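Porin (Acinetobacter baumannii AB307-0294, PDB 5DL7) probably forms a channel of the OprD family, a beta-barrel through which small solutes, perhaps including antibiotics, cross the outer membrane. Local coordinates at residues N314-Y320 against A348-D354; F363-E369 against S391-M397. One frame throughout, in Å; residues are numbered along the deposited sequence.

Contact 1 (N314-Y320 against A348-D354); sequences NKDEKVY and AKGEDID
Tyr320 and Lys349 form a hydrogen-bonded pair between neighbouring antiparallel strands of the porin beta-barrel. Both backbone bonds of the pair are 2.9 Å long, Tyr320 N to Lys349 O and Lys349 N to Tyr320 O. The lysine chain crosses the phenol obliquely and bends at its last torsion, which brings NZ over the ring at 5.0 Å from its centroid, 28° off the normal, an off-centre cation-pi contact. Tyr320 also pairs edge-to-face with Tyr284 of the neighbouring strand 278-288.

Past the Lys318-Glu351 pair the first segment folds into a type II turn, Asn314 to Glu317, and charged side chains take over. Asp352, which with Ile353 forms a G1 bulge opposite Phe363, makes a salt bridge through OD2 with Lys318 NZ, 2.7 Å away on the anti side.

Asp354 and Lys315 lie side by side, pointing the same way. Asp354 N bonds to Lys315 O, OD1 turns to Leu356 N, and OD2 takes Lys315 NZ from above the carboxylate plane. The same ammonium bonds Asp316 OD2, completing a salt-bridge network in which one cation probably eases the repulsion between two carboxylates. A water donates to Asp316 OD2 and, at 2.9 Å, to Asp352 O.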
ATOM      1  N   ASN A 314     -10.604   1.512  12.152  1.00 19.19           N
ATOM      2  CA  ASN A 314     -10.850   2.180  13.441  1.00 18.14           C
ATOM      3  C   ASN A 314     -11.155   1.200  14.527  1.00 19.67           C
ATOM      4  O   ASN A 314     -11.592   0.023  14.262  1.00 19.99           O
ATOM      5  CB  ASN A 314     -12.003   3.128  13.236  1.00 19.11           C
ATOM      6  CG  ASN A 314     -11.620   4.250  12.311  1.00 23.49           C
ATOM      7  OD1 ASN A 314     -10.803   5.116  12.678  1.00 21.69           O
ATOM      8  ND2 ASN A 314     -12.087   4.254  11.057  1.00 21.33           N
ATOM      9  N   LYS A 315     -11.018   1.665  15.766  1.00 19.44           N
ATOM     10  CA  LYS A 315     -11.414   0.947  16.980  1.00 19.29           C
ATOM     11  C   LYS A 315     -12.900   0.446  16.818  1.00 19.98           C
ATOM     12  O   LYS A 315     -13.829   1.196  16.472  1.00 19.66           O
ATOM     13  CB  LYS A 315     -11.266   1.820  18.209  1.00 20.14           C
ATOM     14  CG  LYS A 315     -11.568   1.017  19.469  1.00 24.01           C
ATOM     15  CD  LYS A 315     -12.108   1.567  20.668  1.00 32.02           C
ATOM     16  CE  LYS A 315     -12.429   0.655  21.824  1.00 27.63           C
ATOM     17  NZ  LYS A 315     -13.788   0.397  21.995  1.00 31.40           N
ATOM     18  N   ASP A 316     -13.073  -0.838  17.018  1.00 20.25           N
ATOM     19  CA  ASP A 316     -14.334  -1.570  16.977  1.00 20.30           C
ATOM     20  C   ASP A 316     -15.045  -1.658  15.674  1.00 21.60           C
ATOM     21  O   ASP A 316     -16.153  -2.207  15.599  1.00 22.31           O
ATOM     22  CB  ASP A 316     -15.269  -1.070  18.017  1.00 23.19           C
ATOM     23  CG  ASP A 316     -14.763  -1.500  19.482  1.00 26.19           C
ATOM     24  OD1 ASP A 316     -13.905  -2.317  19.738  1.00 28.46           O
ATOM     25  OD2 ASP A 316     -15.577  -1.090  20.300  1.00 31.30           O
ATOM     26  N   GLU A 317     -14.389  -1.200  14.598  1.00 20.11           N
ATOM     27  CA  GLU A 317     -15.111  -1.098  13.311  1.00 19.32           C
ATOM     28  C   GLU A 317     -15.318  -2.502  12.727  1.00 21.73           C
ATOM     29  O   GLU A 317     -14.343  -3.247  12.591  1.00 20.70           O
ATOM     30  CB  GLU A 317     -14.268  -0.289  12.401  1.00 19.34           C
ATOM     31  CG  GLU A 317     -14.878   0.006  11.048  1.00 21.30           C
ATOM     32  CD  GLU A 317     -14.326   1.140  10.252  1.00 20.80           C
ATOM     33  OE1 GLU A 317     -13.266   1.703  10.618  1.00 19.84           O
ATOM     34  OE2 GLU A 317     -15.001   1.487   9.187  1.00 22.03           O
ATOM     35  N   LYS A 318     -16.563  -2.728  12.364  1.00 20.94           N
ATOM     36  CA  LYS A 318     -16.973  -3.914  11.595  1.00 22.25           C
ATOM     37  C   LYS A 318     -17.182  -3.491  10.203  1.00 19.86           C
ATOM     38  O   LYS A 318     -17.921  -2.507   9.927  1.00 22.36           O
ATOM     39  CB  LYS A 318     -18.287  -4.488  12.148  1.00 23.45           C
ATOM     40  CG  LYS A 318     -18.104  -5.108  13.520  1.00 28.56           C
ATOM     41  CD  LYS A 318     -19.537  -5.587  13.873  1.00 35.26           C
ATOM     42  CE  LYS A 318     -19.547  -6.220  15.212  1.00 38.13           C
ATOM     43  NZ  LYS A 318     -19.628  -5.063  16.153  1.00 39.66           N
ATOM     44  N   VAL A 319     -16.624  -4.215   9.232  1.00 19.78           N
ATOM     45  CA  VAL A 319     -16.709  -3.879   7.856  1.00 18.46           C
ATOM     46  C   VAL A 319     -17.236  -5.014   6.974  1.00 21.05           C
ATOM     47  O   VAL A 319     -16.776  -6.140   7.179  1.00 20.29           O
ATOM     48  CB  VAL A 319     -15.345  -3.447   7.261  1.00 20.17           C
ATOM     49  CG1 VAL A 319     -15.431  -2.927   5.819  1.00 20.60           C
ATOM     50  CG2 VAL A 319     -14.633  -2.349   8.079  1.00 20.04           C
ATOM     51  N   TYR A 320     -18.183  -4.652   6.158  1.00 22.15           N
ATOM     52  CA  TYR A 320     -18.856  -5.603   5.208  1.00 24.99           C
ATOM     53  C   TYR A 320     -18.576  -5.110   3.838  1.00 23.58           C
ATOM     54  O   TYR A 320     -18.904  -3.985   3.501  1.00 23.02           O
ATOM     55  CB  TYR A 320     -20.379  -5.655   5.481  1.00 26.57           C
ATOM     56  CG  TYR A 320     -20.689  -5.910   6.920  1.00 30.05           C
ATOM     57  CD1 TYR A 320     -20.722  -4.798   7.809  1.00 31.44           C
ATOM     58  CD2 TYR A 320     -20.956  -7.167   7.418  1.00 31.29           C
ATOM     59  CE1 TYR A 320     -21.060  -5.003   9.127  1.00 37.66           C
ATOM     60  CE2 TYR A 320     -21.349  -7.343   8.788  1.00 32.91           C
ATOM     61  CZ  TYR A 320     -21.332  -6.249   9.573  1.00 36.29           C
ATOM     62  OH  TYR A 320     -21.648  -6.326  10.951  1.00 43.85           O
ATOM     63  N   ALA A 348     -17.968  -1.066   0.318  1.00 21.49           N
ATOM     64  CA  ALA A 348     -17.760  -1.422   1.739  1.00 23.13           C
ATOM     65  C   ALA A 348     -18.541  -0.506   2.689  1.00 22.02           C
ATOM     66  O   ALA A 348     -18.632   0.696   2.377  1.00 24.65           O
ATOM     67  CB  ALA A 348     -16.266  -1.337   2.069  1.00 24.15           C
ATOM     68  N   LYS A 349     -19.082  -1.062   3.746  1.00 23.41           N
ATOM     69  CA  LYS A 349     -19.551  -0.259   4.795  1.00 22.23           C
ATOM     70  C   LYS A 349     -18.940  -0.657   6.128  1.00 21.84           C
ATOM     71  O   LYS A 349     -18.838  -1.830   6.433  1.00 23.63           O
ATOM     72  CB  LYS A 349     -21.044  -0.416   4.888  1.00 26.19           C
ATOM     73  CG  LYS A 349     -21.639  -1.645   5.227  1.00 37.94           C
ATOM     74  CD  LYS A 349     -23.148  -1.431   5.618  1.00 47.58           C
ATOM     75  CE  LYS A 349     -23.806  -2.521   6.445  1.00 54.35           C
ATOM     76  NZ  LYS A 349     -24.615  -3.664   5.888  1.00 61.81           N
ATOM     77  N   GLY A 350     -18.544   0.385   6.827  1.00 22.40           N
ATOM     78  CA  GLY A 350     -18.010   0.233   8.192  1.00 22.40           C
ATOM     79  C   GLY A 350     -18.912   0.821   9.228  1.00 22.32           C
ATOM     80  O   GLY A 350     -19.500   1.916   9.018  1.00 24.04           O
ATOM     81  N   GLU A 351     -19.124   0.053  10.308  1.00 22.61           N
ATOM     82  CA  GLU A 351     -19.957   0.512  11.391  1.00 23.36           C
ATOM     83  C   GLU A 351     -19.379   0.256  12.720  1.00 25.75           C
ATOM     84  O   GLU A 351     -18.406  -0.440  12.863  1.00 22.35           O
ATOM     85  CB  GLU A 351     -21.276  -0.344  11.289  1.00 30.25           C
ATOM     86  CG  GLU A 351     -21.932  -0.373  10.107  1.00 40.19           C
ATOM     87  CD  GLU A 351     -23.196  -1.286  10.142  1.00 44.27           C
ATOM     88  OE1 GLU A 351     -23.411  -2.210  11.012  1.00 49.80           O
ATOM     89  OE2 GLU A 351     -23.911  -1.107   9.176  1.00 56.65           O
ATOM     90  N   ASP A 352     -20.053   0.751  13.774  1.00 23.14           N
ATOM     91  CA  ASP A 352     -19.612   0.566  15.163  1.00 23.31           C
ATOM     92  C   ASP A 352     -18.265   1.236  15.399  1.00 22.83           C
ATOM     93  O   ASP A 352     -17.643   0.869  16.434  1.00 23.15           O
ATOM     94  CB  ASP A 352     -19.633  -0.900  15.642  1.00 25.68           C
ATOM     95  CG  ASP A 352     -20.997  -1.622  15.540  1.00 40.08           C
ATOM     96  OD1 ASP A 352     -22.045  -0.890  15.592  1.00 44.48           O
ATOM     97  OD2 ASP A 352     -21.061  -2.948  15.394  1.00 45.75           O
ATOM     98  N   ILE A 353     -17.931   2.255  14.673  1.00 22.27           N
ATOM     99  CA  ILE A 353     -16.641   3.032  14.841  1.00 19.49           C
ATOM    100  C   ILE A 353     -16.689   3.810  16.138  1.00 19.21           C
ATOM    101  O   ILE A 353     -17.594   4.630  16.379  1.00 21.19           O
ATOM    102  CB  ILE A 353     -16.395   3.886  13.710  1.00 20.21           C
ATOM    103  CG1 ILE A 353     -16.228   3.104  12.386  1.00 22.31           C
ATOM    104  CG2 ILE A 353     -15.205   4.854  13.963  1.00 23.29           C
ATOM    105  CD1 ILE A 353     -16.336   4.034  11.222  1.00 24.79           C
ATOM    106  N   ASP A 354     -15.655   3.484  16.965  1.00 19.49           N
ATOM    107  CA  ASP A 354     -15.490   4.155  18.254  1.00 20.02           C
ATOM    108  C   ASP A 354     -14.284   5.083  18.176  1.00 19.59           C
ATOM    109  O   ASP A 354     -13.162   4.632  18.093  1.00 21.24           O
ATOM    110  CB  ASP A 354     -15.331   3.119  19.388  1.00 23.32           C
ATOM    111  CG  ASP A 354     -15.295   3.719  20.789  1.00 24.34           C
ATOM    112  OD1 ASP A 354     -15.114   4.930  20.958  1.00 25.65           O
ATOM    113  OD2 ASP A 354     -15.241   2.846  21.732  1.00 25.18           O
TER
HETATM  114  O   HOH W   1     -18.242  -0.039  19.114  1.00 28.89           O

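Contact 2 (F363-E369 against S391-M397); sequences FKEDSLE and SHYRNDM
Glu365 and Tyr393 make the tight centre of this contact, on the buried face that they share with Ser367, Glu369 and Ser391. Tyr393 OH donates to Glu365 OE1 over 2.6 Å, using the oxygen's anti lone pair; the carboxylate stands at the ring's edge, its plane turned 65° from the ring. The hydroxyl also accepts Asn395 ND2 at 2.9 Å, in the amide plane, so two bonds hold the phenol. Asn395 OD1 in turn receives Met397 N in an Asx turn, and Met397 CE comes back to pack 3.7 Å from Glu365 OE1. Farther along, one water joins Ser367 OG, Glu369 OE2 and Ser391 OG. Ser309, Ser310 and Tyr312 of the loop before strand 318-327 bond Ser391, Glu365 and Ser367, and Arg346 of strand 341-353 forms a salt bridge with Glu369.

The other face is more open to solvent, yet a bidentate salt bridge crosses it: Arg394 grips Asp366 side-on, NE to OD1 and NH1 to OD2, each at 2.8 Å, with the two planes 31° apart. The bend at chi3 (-64°) turns the guanidinium edge toward the carboxylate, and Tyr347 OH also bonds Asp366 OD2. Near the end of the strand the extended Lys364 chain crosses the Asp396 side chain at about a right angle; Asp396 OD1 accepts Lys364 N at 2.9 Å while Asp396 N bonds back to Lys364 O at 3.2 Å. Leu368, on the same face as Asp366, touches a bound detergent. Strands 363-375 and 384-395 form a beta hairpin, whose polar, loop-covered face and detergent-touching face fit the wall of an OprD-type porin barrel.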
ATOM      1  N   PHE A 363     -19.832   5.765  15.027  1.00 20.91           N
ATOM      2  CA  PHE A 363     -19.761   6.336  13.720  1.00 20.78           C
ATOM      3  C   PHE A 363     -19.799   5.211  12.624  1.00 24.25           C
ATOM      4  O   PHE A 363     -19.745   4.021  12.906  1.00 22.80           O
ATOM      5  CB  PHE A 363     -18.511   7.254  13.593  1.00 22.44           C
ATOM      6  CG  PHE A 363     -18.478   8.367  14.608  1.00 19.85           C
ATOM      7  CD1 PHE A 363     -19.224   9.490  14.350  1.00 21.74           C
ATOM      8  CD2 PHE A 363     -17.966   8.157  15.894  1.00 21.76           C
ATOM      9  CE1 PHE A 363     -19.356  10.570  15.189  1.00 22.74           C
ATOM     10  CE2 PHE A 363     -18.037   9.253  16.795  1.00 20.00           C
ATOM     11  CZ  PHE A 363     -18.734  10.383  16.442  1.00 20.44           C
ATOM     12  N   LYS A 364     -19.956   5.719  11.393  1.00 23.15           N
ATOM     13  CA  LYS A 364     -20.122   4.843  10.245  1.00 25.71           C
ATOM     14  C   LYS A 364     -19.495   5.476   9.043  1.00 22.53           C
ATOM     15  O   LYS A 364     -19.351   6.747   8.908  1.00 22.04           O
ATOM     16  CB  LYS A 364     -21.615   4.368  10.070  1.00 25.19           C
ATOM     17  CG  LYS A 364     -22.529   5.445   9.759  1.00 32.13           C
ATOM     18  CD  LYS A 364     -23.970   4.967   9.869  1.00 36.26           C
ATOM     19  CE  LYS A 364     -24.759   6.260   9.557  1.00 44.88           C
ATOM     20  NZ  LYS A 364     -26.153   6.008   9.592  1.00 57.86           N
ATOM     21  N   GLU A 365     -19.126   4.628   8.052  1.00 23.15           N
ATOM     22  CA  GLU A 365     -18.562   5.126   6.759  1.00 22.28           C
ATOM     23  C   GLU A 365     -18.833   4.145   5.645  1.00 24.13           C
ATOM     24  O   GLU A 365     -19.016   2.939   5.939  1.00 21.50           O
ATOM     25  CB  GLU A 365     -17.045   5.428   6.857  1.00 20.99           C
ATOM     26  CG  GLU A 365     -16.293   4.171   7.212  1.00 21.05           C
ATOM     27  CD  GLU A 365     -14.789   4.389   7.504  1.00 23.33           C
ATOM     28  OE1 GLU A 365     -14.209   5.336   6.944  1.00 24.98           O
ATOM     29  OE2 GLU A 365     -14.067   3.468   8.069  1.00 22.57           O
ATOM     30  N   ASP A 366     -18.876   4.614   4.428  1.00 21.57           N
ATOM     31  CA  ASP A 366     -19.073   3.686   3.290  1.00 23.28           C
ATOM     32  C   ASP A 366     -18.408   4.210   2.053  1.00 22.50           C
ATOM     33  O   ASP A 366     -18.178   5.419   1.906  1.00 23.76           O
ATOM     34  CB  ASP A 366     -20.479   3.200   3.096  1.00 22.73           C
ATOM     35  CG  ASP A 366     -21.476   4.201   2.525  1.00 27.47           C
ATOM     36  OD1 ASP A 366     -21.179   5.407   2.409  1.00 28.49           O
ATOM     37  OD2 ASP A 366     -22.640   3.775   2.166  1.00 28.46           O
ATOM     38  N   SER A 367     -18.074   3.291   1.173  1.00 21.78           N
ATOM     39  CA  SER A 367     -17.433   3.623  -0.125  1.00 22.87           C
ATOM     40  C   SER A 367     -18.004   2.769  -1.238  1.00 25.23           C
ATOM     41  O   SER A 367     -18.039   1.529  -1.077  1.00 23.20           O
ATOM     42  CB  SER A 367     -15.954   3.205  -0.053  1.00 24.19           C
ATOM     43  OG  SER A 367     -15.150   3.976   0.810  1.00 24.75           O
ATOM     44  N   LEU A 368     -18.310   3.422  -2.315  1.00 22.50           N
ATOM     45  CA  LEU A 368     -18.603   2.739  -3.621  1.00 22.30           C
ATOM     46  C   LEU A 368     -17.473   3.109  -4.563  1.00 22.25           C
ATOM     47  O   LEU A 368     -17.294   4.278  -4.837  1.00 23.95           O
ATOM     48  CB  LEU A 368     -19.987   3.086  -4.210  1.00 24.65           C
ATOM     49  CG  LEU A 368     -20.327   2.406  -5.560  1.00 27.63           C
ATOM     50  CD1 LEU A 368     -20.350   0.826  -5.327  1.00 26.57           C
ATOM     51  CD2 LEU A 368     -21.670   2.970  -5.933  1.00 30.34           C
ATOM     52  N   GLU A 369     -16.764   2.123  -5.064  1.00 21.87           N
ATOM     53  CA  GLU A 369     -15.670   2.337  -5.983  1.00 21.76           C
ATOM     54  C   GLU A 369     -15.813   1.621  -7.322  1.00 23.74           C
ATOM     55  O   GLU A 369     -16.410   0.584  -7.442  1.00 25.53           O
ATOM     56  CB  GLU A 369     -14.331   1.839  -5.490  1.00 22.44           C
ATOM     57  CG  GLU A 369     -14.003   2.447  -4.103  1.00 21.46           C
ATOM     58  CD  GLU A 369     -12.538   2.135  -3.673  1.00 27.17           C
ATOM     59  OE1 GLU A 369     -11.798   1.382  -4.317  1.00 27.29           O
ATOM     60  OE2 GLU A 369     -12.200   2.698  -2.561  1.00 26.00           O
ATOM     61  N   SER A 391     -14.112   6.848  -6.331  1.00 23.98           N
ATOM     62  CA  SER A 391     -14.625   6.449  -5.038  1.00 24.42           C
ATOM     63  C   SER A 391     -15.687   7.532  -4.628  1.00 26.89           C
ATOM     64  O   SER A 391     -15.355   8.684  -4.546  1.00 27.93           O
ATOM     65  CB  SER A 391     -13.559   6.365  -4.051  1.00 26.35           C
ATOM     66  OG  SER A 391     -14.002   6.404  -2.697  1.00 27.24           O
ATOM     67  N   HIS A 392     -16.867   7.082  -4.276  1.00 22.06           N
ATOM     68  CA  HIS A 392     -17.827   7.952  -3.604  1.00 23.72           C
ATOM     69  C   HIS A 392     -17.782   7.422  -2.139  1.00 23.48           C
ATOM     70  O   HIS A 392     -18.286   6.335  -1.833  1.00 22.49           O
ATOM     71  CB  HIS A 392     -19.289   7.711  -4.172  1.00 27.52           C
ATOM     72  CG  HIS A 392     -20.400   8.449  -3.377  1.00 30.44           C
ATOM     73  ND1 HIS A 392     -20.277   9.730  -2.922  1.00 39.94           N
ATOM     74  CD2 HIS A 392     -21.608   8.013  -2.873  1.00 33.07           C
ATOM     75  CE1 HIS A 392     -21.391  10.112  -2.281  1.00 36.06           C
ATOM     76  NE2 HIS A 392     -22.189   9.064  -2.203  1.00 37.65           N
ATOM     77  N   TYR A 393     -17.317   8.293  -1.292  1.00 22.52           N
ATOM     78  CA  TYR A 393     -17.055   7.999   0.112  1.00 22.43           C
ATOM     79  C   TYR A 393     -17.850   8.920   1.013  1.00 23.62           C
ATOM     80  O   TYR A 393     -17.882  10.162   0.847  1.00 23.69           O
ATOM     81  CB  TYR A 393     -15.529   8.148   0.385  1.00 21.74           C
ATOM     82  CG  TYR A 393     -15.224   7.975   1.859  1.00 21.77           C
ATOM     83  CD1 TYR A 393     -15.283   6.762   2.492  1.00 23.11           C
ATOM     84  CD2 TYR A 393     -14.847   9.132   2.584  1.00 22.03           C
ATOM     85  CE1 TYR A 393     -15.022   6.680   3.882  1.00 20.63           C
ATOM     86  CE2 TYR A 393     -14.619   9.036   3.966  1.00 21.84           C
ATOM     87  CZ  TYR A 393     -14.654   7.812   4.561  1.00 19.68           C
ATOM     88  OH  TYR A 393     -14.449   7.719   6.005  1.00 20.80           O
ATOM     89  N   ARG A 394     -18.533   8.315   2.012  1.00 22.34           N
ATOM     90  CA  ARG A 394     -19.241   9.144   2.983  1.00 23.45           C
ATOM     91  C   ARG A 394     -18.892   8.678   4.391  1.00 23.61           C
ATOM     92  O   ARG A 394     -18.710   7.430   4.654  1.00 22.86           O
ATOM     93  CB  ARG A 394     -20.688   8.925   2.833  1.00 25.87           C
ATOM     94  CG  ARG A 394     -21.322   9.134   1.452  1.00 29.03           C
ATOM     95  CD  ARG A 394     -22.856   8.806   1.491  1.00 32.08           C
ATOM     96  NE  ARG A 394     -23.146   7.370   1.794  1.00 32.33           N
ATOM     97  CZ  ARG A 394     -24.345   6.962   2.117  1.00 38.12           C
ATOM     98  NH1 ARG A 394     -24.619   5.745   2.446  1.00 33.59           N
ATOM     99  NH2 ARG A 394     -25.359   7.889   2.098  1.00 43.72           N
ATOM    100  N   ASN A 395     -18.904   9.631   5.310  1.00 23.18           N
ATOM    101  CA  ASN A 395     -18.897   9.227   6.714  1.00 22.99           C
ATOM    102  C   ASN A 395     -19.662  10.234   7.542  1.00 26.97           C
ATOM    103  O   ASN A 395     -20.022  11.323   6.987  1.00 25.26           O
ATOM    104  CB  ASN A 395     -17.451   8.993   7.290  1.00 23.20           C
ATOM    105  CG  ASN A 395     -16.653  10.247   7.508  1.00 24.68           C
ATOM    106  OD1 ASN A 395     -17.189  11.304   7.933  1.00 24.15           O
ATOM    107  ND2 ASN A 395     -15.388  10.186   7.197  1.00 25.88           N
ATOM    108  N   ASP A 396     -19.969   9.918   8.805  1.00 23.63           N
ATOM    109  CA  ASP A 396     -20.657  10.843   9.665  1.00 25.15           C
ATOM    110  C   ASP A 396     -19.680  11.267  10.824  1.00 24.51           C
ATOM    111  O   ASP A 396     -20.102  11.660  11.917  1.00 24.34           O
ATOM    112  CB  ASP A 396     -21.958  10.259  10.197  1.00 26.52           C
ATOM    113  CG  ASP A 396     -21.800   9.041  11.136  1.00 29.74           C
ATOM    114  OD1 ASP A 396     -20.637   8.516  11.246  1.00 24.38           O
ATOM    115  OD2 ASP A 396     -22.814   8.529  11.673  1.00 34.48           O
ATOM    116  N   MET A 397     -18.416  11.206  10.566  1.00 24.56           N
ATOM    117  CA  MET A 397     -17.385  11.505  11.569  1.00 25.03           C
ATOM    118  C   MET A 397     -17.208  13.003  11.716  1.00 27.21           C
ATOM    119  O   MET A 397     -17.473  13.781  10.787  1.00 24.24           O
ATOM    120  CB  MET A 397     -16.002  10.836  11.225  1.00 25.44           C
ATOM    121  CG  MET A 397     -16.142   9.395  11.247  1.00 30.16           C
ATOM    122  SD  MET A 397     -14.360   8.701  11.009  1.00 37.74           S
ATOM    123  CE  MET A 397     -14.734   7.379  10.010  1.00 48.82           C
TER
HETATM  124  O   HOH W   2     -20.468   6.150  -0.168  1.00 31.23           O
HETATM  125  O   HOH W   3     -13.093   4.509  -0.825  1.00 25.90           O

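From the N terminus, the chain enters contact 1 at 314-320, runs along strand 318-327, returns along strand 341-353 and closes the contact at 348-354. A short connection leads to strand 363-375, which opens contact 2; the hairpin's second strand, 384-395, closes it. The contacts therefore follow in series, neither nested nor crossed, and tie four consecutive barrel strands edge to edge. The middle two, 341-353 and 363-375, are neighbours, and Gly350 N probably bonds to Glu365 O at 2.7 Å. Between the contacts Glu317 OE2 and Glu365 OE2 approach to 2.5 Å; so close an approach of two carboxylates is consistent with one of them being protonated.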